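2-hydroxyisobutyryl-CoA synthetase (Aquincola tertiaricarbonis, PDB 6HE2) belongs to the ANL superfamily, with an AMP-binding domain and a smaller C-terminal domain, and binds coenzyme A and 8LE. Local coordinates at residues G220-A225 with L247-E252; G201-L206 with I226-V231; S342-L347 with Q364-R369; N24-A29 with R187-A192. All blocks are in the same frame, centred on the assembly; numbering follows the deposited sequence.

Contact 1: G220-A225 with L247-E252; sequences GTPSYA and LFFSGE. With 8LE ([[(2~{R},3~{S},4~{R},5~{R})-5-(6-aminopurin-9-yl)-3,4-bis(oxidanyl)oxolan-2-yl]methoxy-oxidanyl-phosphoryl] 2-methyl-2-oxidanyl-propanoate), chain D; COA (coenzyme A), chain E.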
# COMPACT_ATOMS: atom_id res chain seq x y z
N GLY A 220 -10.25 4.02 -6.44
CA GLY A 220 -10.03 5.14 -5.53
C GLY A 220 -11.32 5.52 -4.83
O GLY A 220 -12.17 4.66 -4.58
N THR A 221 -11.48 6.82 -4.55
CA THR A 221 -12.70 7.38 -3.96
C THR A 221 -13.37 8.22 -5.06
O THR A 221 -12.65 8.72 -5.94
CB THR A 221 -12.36 8.26 -2.74
OG1 THR A 221 -11.55 9.36 -3.13
CG2 THR A 221 -11.71 7.49 -1.60
N PRO A 222 -14.71 8.42 -5.03
CA PRO A 222 -15.34 9.29 -6.04
C PRO A 222 -14.76 10.71 -6.04
O PRO A 222 -14.52 11.26 -7.12
CB PRO A 222 -16.83 9.28 -5.66
CG PRO A 222 -17.01 8.04 -4.82
CD PRO A 222 -15.72 7.89 -4.08
N SER A 223 -14.51 11.29 -4.84
CA SER A 223 -13.96 12.66 -4.70
C SER A 223 -12.54 12.77 -5.28
O SER A 223 -12.21 13.79 -5.87
CB SER A 223 -13.98 13.15 -3.25
OG SER A 223 -13.05 12.44 -2.44
N TYR A 224 -11.71 11.72 -5.07
CA TYR A 224 -10.36 11.75 -5.63
C TYR A 224 -10.41 11.69 -7.18
O TYR A 224 -9.66 12.43 -7.83
CB TYR A 224 -9.40 10.71 -5.00
CG TYR A 224 -8.02 10.82 -5.63
CD1 TYR A 224 -7.19 11.90 -5.34
CD2 TYR A 224 -7.61 9.91 -6.61
CE1 TYR A 224 -5.97 12.06 -6.00
CE2 TYR A 224 -6.38 10.06 -7.26
CZ TYR A 224 -5.57 11.14 -6.96
OH TYR A 224 -4.38 11.30 -7.63
N ALA A 225 -11.31 10.86 -7.76
CA ALA A 225 -11.51 10.77 -9.22
C ALA A 225 -11.95 12.15 -9.80
O ALA A 225 -11.48 12.55 -10.87
CB ALA A 225 -12.54 9.71 -9.55
N LEU A 247 -14.21 2.52 -13.46
CA LEU A 247 -13.66 3.05 -12.23
C LEU A 247 -14.50 2.42 -11.13
O LEU A 247 -15.72 2.35 -11.28
CB LEU A 247 -13.71 4.58 -12.13
CG LEU A 247 -13.11 5.44 -13.25
CD1 LEU A 247 -14.17 5.76 -14.33
CD2 LEU A 247 -12.58 6.75 -12.69
N PHE A 248 -13.88 1.89 -10.09
CA PHE A 248 -14.61 1.30 -8.96
C PHE A 248 -14.20 2.00 -7.68
O PHE A 248 -13.01 2.16 -7.43
CB PHE A 248 -14.50 -0.25 -8.91
CG PHE A 248 -13.14 -0.89 -8.68
CD1 PHE A 248 -12.17 -0.88 -9.68
CD2 PHE A 248 -12.90 -1.66 -7.54
CE1 PHE A 248 -10.95 -1.54 -9.50
CE2 PHE A 248 -11.68 -2.32 -7.36
CZ PHE A 248 -10.71 -2.25 -8.33
N PHE A 249 -15.18 2.43 -6.89
CA PHE A 249 -14.94 3.25 -5.69
C PHE A 249 -15.45 2.67 -4.37
O PHE A 249 -16.53 2.09 -4.31
CB PHE A 249 -15.59 4.64 -5.91
CG PHE A 249 -15.20 5.36 -7.17
CD1 PHE A 249 -13.86 5.56 -7.50
CD2 PHE A 249 -16.17 5.92 -8.00
CE1 PHE A 249 -13.50 6.26 -8.65
CE2 PHE A 249 -15.81 6.65 -9.14
CZ PHE A 249 -14.48 6.81 -9.46
N SER A 250 -14.70 2.94 -3.30
CA SER A 250 -15.09 2.60 -1.92
C SER A 250 -14.57 3.68 -0.92
O SER A 250 -13.70 4.46 -1.27
CB SER A 250 -14.64 1.19 -1.54
OG SER A 250 -13.35 1.17 -0.95
N GLY A 251 -15.15 3.73 0.27
CA GLY A 251 -14.70 4.62 1.34
C GLY A 251 -15.59 5.79 1.68
O GLY A 251 -15.53 6.31 2.80
N GLU A 252 -16.41 6.23 0.74
CA GLU A 252 -17.29 7.39 0.92
C GLU A 252 -18.45 7.32 -0.07
O GLU A 252 -18.31 6.62 -1.08
CB GLU A 252 -16.50 8.72 0.74
CG GLU A 252 -15.72 8.82 -0.56
CD GLU A 252 -14.97 10.11 -0.82
OE1 GLU A 252 -13.95 10.36 -0.14
OE2 GLU A 252 -15.33 10.80 -1.79
C2 8LE D . -21.36 5.02 1.10
CAA 8LE D . -12.59 -0.30 3.54
CAZ 8LE D . -13.48 0.82 2.98
CAB 8LE D . -14.92 0.36 2.80
OAF 8LE D . -12.98 1.24 1.69
CAS 8LE D . -13.46 1.95 4.00
OAD 8LE D . -12.96 3.03 3.73
OAQ 8LE D . -14.05 1.70 5.30
PBC 8LE D . -13.90 2.61 6.62
OAI 8LE D . -12.70 3.53 6.51
OAE 8LE D . -13.78 1.74 7.84
O5' 8LE D . -15.26 3.46 6.79
C5' 8LE D . -16.52 2.79 6.67
C4' 8LE D . -17.64 3.82 6.58
O4' 8LE D . -17.44 4.66 5.43
C3' 8LE D . -18.98 3.14 6.31
O3' 8LE D . -19.63 2.69 7.50
C2' 8LE D . -19.76 4.17 5.50
O2' 8LE D . -20.34 5.16 6.36
C1' 8LE D . -18.66 4.87 4.70
N9 8LE D . -18.57 4.26 3.34
C8 8LE D . -17.61 3.41 2.92
N7 8LE D . -17.86 3.04 1.65
C5 8LE D . -19.02 3.61 1.28
C4 8LE D . -19.46 4.39 2.35
N3 8LE D . -20.64 5.06 2.24
N1 8LE D . -20.93 4.30 0.04
C6 8LE D . -19.78 3.58 0.11
N6 8LE D . -19.38 2.88 -0.97
N1A COA E . -9.00 12.56 -1.86
C2A COA E . -7.73 12.34 -1.50
N3A COA E . -6.68 13.18 -1.54
C4A COA E . -7.05 14.38 -2.03
C5A COA E . -8.31 14.74 -2.47
C6A COA E . -9.33 13.78 -2.35
N6A COA E . -10.62 14.02 -2.62
N7A COA E . -8.31 16.06 -2.92
C8A COA E . -7.08 16.46 -2.72
N9A COA E . -6.26 15.50 -2.17
C1B COA E . -4.87 15.65 -1.73
C2B COA E . -3.83 15.38 -2.82
O2B COA E . -2.66 14.75 -2.29
C3B COA E . -3.56 16.80 -3.31
O3B COA E . -2.30 16.97 -3.98
P3B COA E . -2.05 16.67 -5.54
O7A COA E . -2.07 15.16 -5.72
O8A COA E . -0.73 17.29 -5.88
O9A COA E . -3.09 17.44 -6.32
C4B COA E . -3.60 17.60 -2.02
O4B COA E . -4.68 16.98 -1.27
C5B COA E . -3.90 19.08 -2.18
O5B COA E . -5.12 19.21 -2.92
P1A COA E . -5.69 20.63 -3.38
O1A COA E . -6.94 20.57 -4.18
O2A COA E . -4.61 21.35 -4.21
O3A COA E . -5.95 21.43 -2.02
P2A COA E . -6.72 21.16 -0.65
O4A COA E . -5.77 20.65 0.37
O5A COA E . -7.25 22.53 -0.19
O6A COA E . -8.01 20.17 -0.83
CBP COA E . -9.50 18.70 0.45
CCP COA E . -8.95 20.12 0.27
CDP COA E . -10.44 18.78 1.66
CEP COA E . -10.31 18.30 -0.79
CAP COA E . -8.39 17.64 0.70
OAP COA E . -7.18 18.18 1.22
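Glu252 and Ser223 make the polar half of this contact. OE2 of Glu252 takes two bonds from one face of its carboxylate plane: Ser223 OG comes in on the syn lone pair at 2.9 Å, and Ser223 N stands 39° out of the plane, 3.2 Å from OE2. The carboxylate reaches that far because CG sits between the backbone N and the carbonyl carbon (chi1 53°) and the chain runs extended beyond it, past the CD edge of Pro222 and across Thr221. Ser223 OG is in turn the acceptor for N6A of coenzyme A, 2.9 Å away. Thr221 is the N-cap of helix 222-234, its OG1 accepting from Tyr224 N.

The apolar half is built on the Phe249 ring. Pro222 CA lies over its centre, a CH-pi contact only 9° off the ring normal, and Ala225 CB reaches Phe249 CZ at 3.5 Å.

Backbone pairing is slight. Gly220 and Phe249 form a parallel bridge held by two weak bonds, Gly220 N to Phe248 O and Ser250 N to Gly220 O, within the beta-alpha-beta unit of strand 217-220, helix 222-234 and strand 246-249.

Beyond the strand, Ser250 OG and OAF of 8LE are hydrogen-bonded at 2.7 Å. With OE2 taking two bonds from Ser223, the hydroxyl that receives the coenzyme A adenine amine is tied directly to the loop that touches 8LE.

Contact 2: G201-L206 with I226-V231; sequences GMSARL and IHLAEV. With COA (coenzyme A), chain E.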
# COMPACT_ATOMS: atom_id res chain seq x y z
N GLY A 201 1.92 16.77 -5.29
CA GLY A 201 2.59 16.51 -6.56
C GLY A 201 2.24 15.17 -7.19
O GLY A 201 2.64 14.91 -8.33
N MET A 202 1.50 14.31 -6.47
CA MET A 202 1.14 12.97 -6.96
C MET A 202 0.17 12.97 -8.13
O MET A 202 0.44 12.27 -9.12
CB MET A 202 0.62 12.06 -5.84
CG MET A 202 1.69 11.26 -5.18
SD MET A 202 1.03 10.14 -3.90
CE MET A 202 1.71 8.67 -4.36
N SER A 203 -0.95 13.75 -8.04
CA SER A 203 -1.98 13.80 -9.08
C SER A 203 -1.44 14.23 -10.45
O SER A 203 -1.72 13.54 -11.44
CB SER A 203 -3.18 14.64 -8.66
OG SER A 203 -3.81 14.10 -7.50
N ALA A 204 -0.60 15.28 -10.50
CA ALA A 204 0.00 15.72 -11.76
C ALA A 204 0.93 14.66 -12.38
O ALA A 204 1.02 14.57 -13.60
CB ALA A 204 0.74 17.04 -11.58
N ARG A 205 1.58 13.84 -11.53
CA ARG A 205 2.47 12.75 -11.97
C ARG A 205 1.62 11.59 -12.51
O ARG A 205 1.91 11.05 -13.58
CB ARG A 205 3.35 12.30 -10.79
CG ARG A 205 4.49 11.30 -11.11
CD ARG A 205 5.33 11.00 -9.85
NE ARG A 205 5.81 12.24 -9.22
CZ ARG A 205 5.48 12.66 -8.00
NH1 ARG A 205 4.72 11.91 -7.21
NH2 ARG A 205 5.95 13.81 -7.55
N LEU A 206 0.55 11.26 -11.80
CA LEU A 206 -0.40 10.22 -12.17
C LEU A 206 -1.05 10.43 -13.53
O LEU A 206 -1.14 9.47 -14.28
CB LEU A 206 -1.47 10.02 -11.07
CG LEU A 206 -2.46 8.84 -11.26
CD1 LEU A 206 -1.71 7.51 -11.55
CD2 LEU A 206 -3.36 8.70 -10.05
N ILE A 226 -12.83 12.90 -9.09
CA ILE A 226 -13.25 14.25 -9.51
C ILE A 226 -12.02 15.20 -9.49
O ILE A 226 -11.79 15.91 -10.46
CB ILE A 226 -14.47 14.75 -8.67
CG1 ILE A 226 -15.74 13.93 -8.97
CG2 ILE A 226 -14.74 16.28 -8.83
CD1 ILE A 226 -16.84 13.96 -7.89
N HIS A 227 -11.21 15.16 -8.41
CA HIS A 227 -9.98 15.96 -8.27
C HIS A 227 -8.93 15.61 -9.35
O HIS A 227 -8.27 16.51 -9.86
CB HIS A 227 -9.37 15.75 -6.86
CG HIS A 227 -8.04 16.42 -6.68
ND1 HIS A 227 -6.86 15.71 -6.78
CD2 HIS A 227 -7.75 17.71 -6.44
CE1 HIS A 227 -5.89 16.59 -6.58
NE2 HIS A 227 -6.37 17.81 -6.37
N LEU A 228 -8.75 14.31 -9.65
CA LEU A 228 -7.80 13.86 -10.66
C LEU A 228 -8.22 14.33 -12.08
O LEU A 228 -7.36 14.71 -12.88
CB LEU A 228 -7.62 12.34 -10.59
CG LEU A 228 -6.52 11.74 -11.47
CD1 LEU A 228 -5.11 12.17 -10.99
CD2 LEU A 228 -6.67 10.26 -11.56
N ALA A 229 -9.55 14.36 -12.36
CA ALA A 229 -10.08 14.85 -13.63
C ALA A 229 -9.76 16.34 -13.81
O ALA A 229 -9.39 16.77 -14.91
CB ALA A 229 -11.58 14.61 -13.70
N GLU A 230 -9.82 17.11 -12.72
CA GLU A 230 -9.50 18.54 -12.72
C GLU A 230 -8.00 18.75 -12.89
O GLU A 230 -7.60 19.60 -13.69
CB GLU A 230 -10.01 19.21 -11.44
CG GLU A 230 -11.54 19.31 -11.40
CD GLU A 230 -12.22 19.47 -10.06
OE1 GLU A 230 -11.52 19.68 -9.04
OE2 GLU A 230 -13.47 19.41 -10.03
N VAL A 231 -7.17 17.94 -12.20
CA VAL A 231 -5.70 18.02 -12.33
C VAL A 231 -5.30 17.72 -13.80
O VAL A 231 -4.45 18.44 -14.35
CB VAL A 231 -4.95 17.16 -11.28
CG1 VAL A 231 -3.48 16.98 -11.64
CG2 VAL A 231 -5.07 17.80 -9.89
N1A COA E . -9.00 12.56 -1.86
C2A COA E . -7.73 12.34 -1.50
N3A COA E . -6.68 13.18 -1.54
C4A COA E . -7.05 14.38 -2.03
C5A COA E . -8.31 14.74 -2.47
C6A COA E . -9.33 13.78 -2.35
N6A COA E . -10.62 14.02 -2.62
N7A COA E . -8.31 16.06 -2.92
C8A COA E . -7.08 16.46 -2.72
N9A COA E . -6.26 15.50 -2.17
C1B COA E . -4.87 15.65 -1.73
C2B COA E . -3.83 15.38 -2.82
O2B COA E . -2.66 14.75 -2.29
C3B COA E . -3.56 16.80 -3.31
O3B COA E . -2.30 16.97 -3.98
P3B COA E . -2.05 16.67 -5.54
O7A COA E . -2.07 15.16 -5.72
O8A COA E . -0.73 17.29 -5.88
O9A COA E . -3.09 17.44 -6.32
C4B COA E . -3.60 17.60 -2.02
O4B COA E . -4.68 16.98 -1.27
C5B COA E . -3.90 19.08 -2.18
O5B COA E . -5.12 19.21 -2.92
P1A COA E . -5.69 20.63 -3.38
O1A COA E . -6.94 20.57 -4.18
O2A COA E . -4.61 21.35 -4.21
O3A COA E . -5.95 21.43 -2.02
P2A COA E . -6.72 21.16 -0.65
O4A COA E . -5.77 20.65 0.37
O5A COA E . -7.25 22.53 -0.19
O6A COA E . -8.01 20.17 -0.83
CBP COA E . -9.50 18.70 0.45
CCP COA E . -8.95 20.12 0.27
CDP COA E . -10.44 18.78 1.66
CEP COA E . -10.31 18.30 -0.79
CAP COA E . -8.39 17.64 0.70
OAP COA E . -7.18 18.18 1.22
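Ser203 OG stands anti to its own carbonyl carbon (chi1 -61°), and His227 has CG anti to the backbone N (chi1 174°); the two settings bring the hydroxyl to the edge of the imidazole, in its plane, 3.4 Å from His227 CE1. The frame is a pair of helices of the alpha/beta AMP-binding domain, 202-213 and 222-234, whose segments here cross at -68° with axes 9.3 Å apart. They pack largely through apolar side chains, partly against backbone. Val231 CG1 presses on the backbone where Ser203 passes into Ala204, 3.5 Å from Ala204 N, while its CG2 lies against Ser203 CB. Leu228 meets Leu206 at about a right angle, CD2 to CD2, and its other methyl, CD1, rests on Ser203 O. Leu228 also touches Tyr268 of helix 258-268.

Near the N-terminal end of helix 202-213 sits the 3'-phosphate of coenzyme A, an arrangement in which the helix end would probably help to stabilise the negative charge. Gly201 N bonds O8A, and Ser203 gives O7A both its N and its OG. The coenzyme's adenine covers one face of His227, with C8A 3.9 Å above the ring plane and over its centre, while phosphate oxygen O9A lies at the ring edge, 2.9 Å from His227 CE1.

Contact 3: S342-L347 with Q364-R369; sequences SGDLTL and QGIFGR. With 8LE ([[(2~{R},3~{S},4~{R},5~{R})-5-(6-aminopurin-9-yl)-3,4-bis(oxidanyl)oxolan-2-yl]methoxy-oxidanyl-phosphoryl] 2-methyl-2-oxidanyl-propanoate), chain D.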
# COMPACT_ATOMS: atom_id res chain seq x y z
N SER A 342 -23.13 -1.34 11.47
CA SER A 342 -22.45 -0.34 10.64
C SER A 342 -22.81 1.08 11.06
O SER A 342 -21.97 1.98 10.95
CB SER A 342 -22.81 -0.53 9.17
OG SER A 342 -24.16 -0.19 8.94
N GLY A 343 -24.09 1.27 11.44
CA GLY A 343 -24.65 2.56 11.82
C GLY A 343 -25.07 3.37 10.60
O GLY A 343 -25.52 4.51 10.74
N ASP A 344 -24.92 2.78 9.41
CA ASP A 344 -25.30 3.42 8.14
C ASP A 344 -26.74 3.17 7.83
O ASP A 344 -27.41 2.38 8.50
CB ASP A 344 -24.46 2.89 6.98
CG ASP A 344 -22.98 3.09 7.17
OD1 ASP A 344 -22.58 4.22 7.48
OD2 ASP A 344 -22.23 2.09 7.06
N LEU A 345 -27.23 3.82 6.80
CA LEU A 345 -28.61 3.66 6.38
C LEU A 345 -28.61 3.15 4.94
O LEU A 345 -27.69 3.45 4.17
CB LEU A 345 -29.32 5.01 6.53
CG LEU A 345 -30.81 5.01 6.59
CD1 LEU A 345 -31.34 4.13 7.74
CD2 LEU A 345 -31.32 6.44 6.69
N THR A 346 -29.58 2.32 4.59
CA THR A 346 -29.71 1.79 3.24
C THR A 346 -31.10 1.25 3.02
O THR A 346 -31.85 1.05 3.98
CB THR A 346 -28.61 0.73 2.92
OG1 THR A 346 -28.56 0.53 1.51
CG2 THR A 346 -28.83 -0.62 3.61
N LEU A 347 -31.44 1.01 1.75
CA LEU A 347 -32.68 0.37 1.35
C LEU A 347 -32.26 -0.92 0.64
O LEU A 347 -31.32 -0.88 -0.16
CB LEU A 347 -33.51 1.24 0.39
CG LEU A 347 -34.85 0.61 -0.02
CD1 LEU A 347 -36.02 1.49 0.33
CD2 LEU A 347 -34.86 0.23 -1.47
N GLN A 364 -29.81 2.23 -3.95
CA GLN A 364 -29.27 3.58 -3.78
C GLN A 364 -27.94 3.54 -3.03
O GLN A 364 -27.48 4.57 -2.50
CB GLN A 364 -30.30 4.52 -3.11
CG GLN A 364 -31.35 5.03 -4.09
CD GLN A 364 -32.67 4.29 -3.99
OE1 GLN A 364 -33.43 4.46 -3.03
NE2 GLN A 364 -33.00 3.54 -5.03
N GLY A 365 -27.32 2.36 -3.01
CA GLY A 365 -26.08 2.12 -2.29
C GLY A 365 -26.29 2.37 -0.81
O GLY A 365 -27.37 2.08 -0.28
N ILE A 366 -25.30 2.98 -0.15
CA ILE A 366 -25.32 3.32 1.28
C ILE A 366 -25.31 4.85 1.42
O ILE A 366 -24.52 5.54 0.78
CB ILE A 366 -24.15 2.58 2.03
CG1 ILE A 366 -24.47 1.06 2.13
CG2 ILE A 366 -23.89 3.18 3.41
CD1 ILE A 366 -23.27 0.15 2.23
N PHE A 367 -26.25 5.37 2.20
CA PHE A 367 -26.45 6.80 2.45
C PHE A 367 -26.84 6.96 3.93
O PHE A 367 -27.23 5.99 4.56
CB PHE A 367 -27.58 7.34 1.53
CG PHE A 367 -28.84 6.50 1.53
CD1 PHE A 367 -28.95 5.37 0.72
CD2 PHE A 367 -29.90 6.80 2.39
CE1 PHE A 367 -30.09 4.58 0.75
CE2 PHE A 367 -31.04 6.00 2.42
CZ PHE A 367 -31.14 4.90 1.59
N GLY A 368 -26.68 8.16 4.48
CA GLY A 368 -27.07 8.48 5.85
C GLY A 368 -26.60 7.60 6.99
O GLY A 368 -25.77 6.69 6.82
N ARG A 369 -27.16 7.88 8.17
CA ARG A 369 -26.80 7.22 9.42
C ARG A 369 -28.02 7.03 10.31
O ARG A 369 -29.04 7.69 10.13
CB ARG A 369 -25.75 8.09 10.18
CG ARG A 369 -24.43 8.39 9.43
CD ARG A 369 -23.45 7.24 9.42
NE ARG A 369 -23.06 6.87 10.78
CZ ARG A 369 -22.46 5.73 11.11
NH1 ARG A 369 -22.16 4.84 10.18
NH2 ARG A 369 -22.17 5.47 12.38
C2 8LE D . -21.36 5.02 1.10
CAA 8LE D . -12.59 -0.30 3.54
CAZ 8LE D . -13.48 0.82 2.98
CAB 8LE D . -14.92 0.36 2.80
OAF 8LE D . -12.98 1.24 1.69
CAS 8LE D . -13.46 1.95 4.00
OAD 8LE D . -12.96 3.03 3.73
OAQ 8LE D . -14.05 1.70 5.30
PBC 8LE D . -13.90 2.61 6.62
OAI 8LE D . -12.70 3.53 6.51
OAE 8LE D . -13.78 1.74 7.84
O5' 8LE D . -15.26 3.46 6.79
C5' 8LE D . -16.52 2.79 6.67
C4' 8LE D . -17.64 3.82 6.58
O4' 8LE D . -17.44 4.66 5.43
C3' 8LE D . -18.98 3.14 6.31
O3' 8LE D . -19.63 2.69 7.50
C2' 8LE D . -19.76 4.17 5.50
O2' 8LE D . -20.34 5.16 6.36
C1' 8LE D . -18.66 4.87 4.70
N9 8LE D . -18.57 4.26 3.34
C8 8LE D . -17.61 3.41 2.92
N7 8LE D . -17.86 3.04 1.65
C5 8LE D . -19.02 3.61 1.28
C4 8LE D . -19.46 4.39 2.35
N3 8LE D . -20.64 5.06 2.24
N1 8LE D . -20.93 4.30 0.04
C6 8LE D . -19.78 3.58 0.11
N6 8LE D . -19.38 2.88 -0.97
O HOH W 1 -20.19 3.56 12.83
O HOH W 2 -23.32 6.49 5.73
O HOH W 3 -30.14 1.39 -1.30
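Asp344 and Arg369 form a salt bridge, OD1 to NH1 at 2.8 Å. OD1 lies in the guanidinium plane, but NH1 stands 60° out of the carboxylate plane, and the two planes are turned 72° apart. The arginine folds back at chi2 and chi3, which lays its guanidinium over Gly343, with Gly343 O 3.2 Å above its centre. NH1 also bonds Ser342 O, and a water links that carbonyl to NH2.

Backbone bonds join the antiparallel edge strand 366-369 to strand 340-347. Phe367 N to Leu345 O, 3.1 Å, is the sound one; Leu345 N makes weak bonds to Phe367 O and Gly368 O, where a beta bulge shifts the register by one. Thr346 OG1, anti to its backbone N, donates to Gly365 O at 2.7 Å.

Apolar contacts are fewer. Ile366 CG2 packs on Asp344 CB, and Leu345 CG lies 4.3 Å from Phe367 CE2. Separately, Leu345 O sits over one face of the Phe367 ring.

Both carboxylate oxygens face the ribose of 8LE, OD1 2.7 Å from O2' and OD2 2.7 Å from O3'. Such an aspartate beside the ribose hydroxyls is familiar from the ANL superfamily, and the salt bridge from Arg369 probably helps to hold OD1 where it meets O2'.

Contact 4: N24-A29 with R187-A192; sequences NYLPPA and RLRAKA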
# COMPACT_ATOMS: atom_id res chain seq x y z
N ASN A 24 -4.65 -21.06 -8.41
CA ASN A 24 -4.43 -21.11 -9.86
C ASN A 24 -5.72 -21.09 -10.71
O ASN A 24 -5.63 -20.94 -11.94
CB ASN A 24 -3.56 -22.33 -10.22
CG ASN A 24 -2.34 -22.52 -9.34
OD1 ASN A 24 -2.21 -23.52 -8.63
ND2 ASN A 24 -1.45 -21.54 -9.33
N TYR A 25 -6.90 -21.22 -10.08
CA TYR A 25 -8.18 -21.19 -10.79
C TYR A 25 -8.45 -19.81 -11.40
O TYR A 25 -8.31 -18.77 -10.75
CB TYR A 25 -9.35 -21.59 -9.86
CG TYR A 25 -10.72 -21.24 -10.42
CD1 TYR A 25 -11.32 -22.03 -11.39
CD2 TYR A 25 -11.38 -20.09 -10.00
CE1 TYR A 25 -12.56 -21.70 -11.92
CE2 TYR A 25 -12.63 -19.75 -10.53
CZ TYR A 25 -13.21 -20.55 -11.50
OH TYR A 25 -14.43 -20.23 -12.03
N LEU A 26 -8.88 -19.82 -12.65
CA LEU A 26 -9.33 -18.67 -13.40
C LEU A 26 -10.58 -19.12 -14.17
O LEU A 26 -10.60 -20.23 -14.69
CB LEU A 26 -8.24 -18.07 -14.32
CG LEU A 26 -7.24 -17.08 -13.68
CD1 LEU A 26 -6.29 -16.51 -14.72
CD2 LEU A 26 -7.94 -15.92 -13.00
N PRO A 27 -11.67 -18.33 -14.16
CA PRO A 27 -12.88 -18.78 -14.87
C PRO A 27 -12.70 -18.86 -16.38
O PRO A 27 -11.81 -18.17 -16.90
CB PRO A 27 -13.94 -17.70 -14.51
CG PRO A 27 -13.34 -16.94 -13.35
CD PRO A 27 -11.86 -17.00 -13.56
N PRO A 28 -13.53 -19.63 -17.13
CA PRO A 28 -13.43 -19.60 -18.60
C PRO A 28 -13.63 -18.15 -19.04
O PRO A 28 -14.41 -17.41 -18.41
CB PRO A 28 -14.59 -20.49 -19.07
CG PRO A 28 -14.93 -21.33 -17.91
CD PRO A 28 -14.65 -20.49 -16.69
N ALA A 29 -12.93 -17.72 -20.10
CA ALA A 29 -12.98 -16.34 -20.59
C ALA A 29 -14.41 -15.81 -20.97
O ALA A 29 -14.64 -14.60 -20.89
CB ALA A 29 -12.01 -16.18 -21.74
N ARG A 187 -4.70 -11.34 -7.46
CA ARG A 187 -5.31 -12.67 -7.56
C ARG A 187 -5.99 -12.87 -8.95
O ARG A 187 -5.95 -13.97 -9.52
CB ARG A 187 -6.23 -12.96 -6.35
CG ARG A 187 -6.95 -14.33 -6.35
CD ARG A 187 -6.04 -15.51 -6.64
NE ARG A 187 -6.81 -16.74 -6.82
CZ ARG A 187 -7.17 -17.27 -7.99
NH1 ARG A 187 -6.81 -16.68 -9.13
NH2 ARG A 187 -7.87 -18.39 -8.04
N LEU A 188 -6.54 -11.78 -9.51
CA LEU A 188 -7.20 -11.73 -10.83
C LEU A 188 -6.20 -11.91 -11.98
O LEU A 188 -6.60 -12.20 -13.11
CB LEU A 188 -7.92 -10.35 -10.96
CG LEU A 188 -8.69 -10.05 -12.26
CD1 LEU A 188 -9.75 -11.12 -12.55
CD2 LEU A 188 -9.32 -8.69 -12.20
N ARG A 189 -4.90 -11.71 -11.70
CA ARG A 189 -3.79 -11.76 -12.65
C ARG A 189 -3.83 -10.53 -13.58
O ARG A 189 -3.39 -10.58 -14.72
CB ARG A 189 -3.66 -13.11 -13.42
CG ARG A 189 -3.71 -14.37 -12.55
CD ARG A 189 -2.40 -14.66 -11.88
NE ARG A 189 -2.33 -16.03 -11.38
CZ ARG A 189 -2.66 -16.40 -10.14
NH1 ARG A 189 -3.10 -15.51 -9.27
NH2 ARG A 189 -2.53 -17.67 -9.77
N ALA A 190 -4.32 -9.41 -13.04
CA ALA A 190 -4.31 -8.12 -13.70
C ALA A 190 -2.88 -7.55 -13.59
O ALA A 190 -2.11 -8.00 -12.74
CB ALA A 190 -5.28 -7.18 -13.00
N LYS A 191 -2.53 -6.56 -14.41
CA LYS A 191 -1.24 -5.87 -14.26
C LYS A 191 -1.50 -4.80 -13.17
O LYS A 191 -2.23 -3.85 -13.43
CB LYS A 191 -0.79 -5.18 -15.58
CG LYS A 191 -0.39 -6.14 -16.70
CD LYS A 191 0.43 -5.44 -17.78
CE LYS A 191 -0.39 -5.07 -19.00
NZ LYS A 191 0.39 -4.22 -19.94
N ALA A 192 -1.01 -5.01 -11.92
CA ALA A 192 -1.29 -4.06 -10.84
C ALA A 192 -0.39 -2.82 -10.93
O ALA A 192 0.82 -2.96 -11.10
CB ALA A 192 -1.16 -4.73 -9.49
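Arg187, in the last turn of helix 176-187, reaches across to the N-terminal loop, where its guanidinium holds Tyr25 O end-on with two nitrogens. NH2 bonds it at 2.8 Å, in the carbonyl plane and on a lone pair; NH1 bonds the same oxygen at 3.0 Å, tilted 21° from that plane. The chain gets there by leaving the backbone with CG anti to N (chi1 180°) and then bending at chi2. NE is hydrogen-bonded to Asn149 OD1, and Leu26 slides past the head in the opposite direction, its CD2 4.1 Å from Arg187 NH1. At Leu188 it is the carbonyl that takes part, its O touching that same CD2. Arg189 then closes the helix in a Schellman motif, its positive phi turning the chain toward strand 191-193, an outermost strand, within this chain, of the parallel sheet. Arg189 CG lies 4.0 Å from Leu26 CD1. The guanidinium comes up beside Asn24, with Arg189 NH2 3.9 Å from Asn24 CA. Ala192 makes backbone hydrogen bonds to the second subunit.

Overall arrangement
Contacts 1, 2 and 3 are buried, whereas contact 4 is only partly so, where the N-terminal loop meets the end of helix 176-187. Contacts 1 and 2 share helix 222-234 and coenzyme A, and Tyr224 OH probably hydrogen-bonds Ser203 OG between them. Contacts 1 and 3 both line the 8LE site from different sheets, one parallel and one antiparallel, with centres about 17 Å apart. Contact 4 reaches the parallel sheet of contact 1 at a strand outermost within this chain, and it and contact 2 both touch the second subunit. Helix packing in contact 2 is largely apolar; contacts 1 and 3 add carboxylate bonds near ligands, while contact 4 rests on arginine holding a backbone carbonyl.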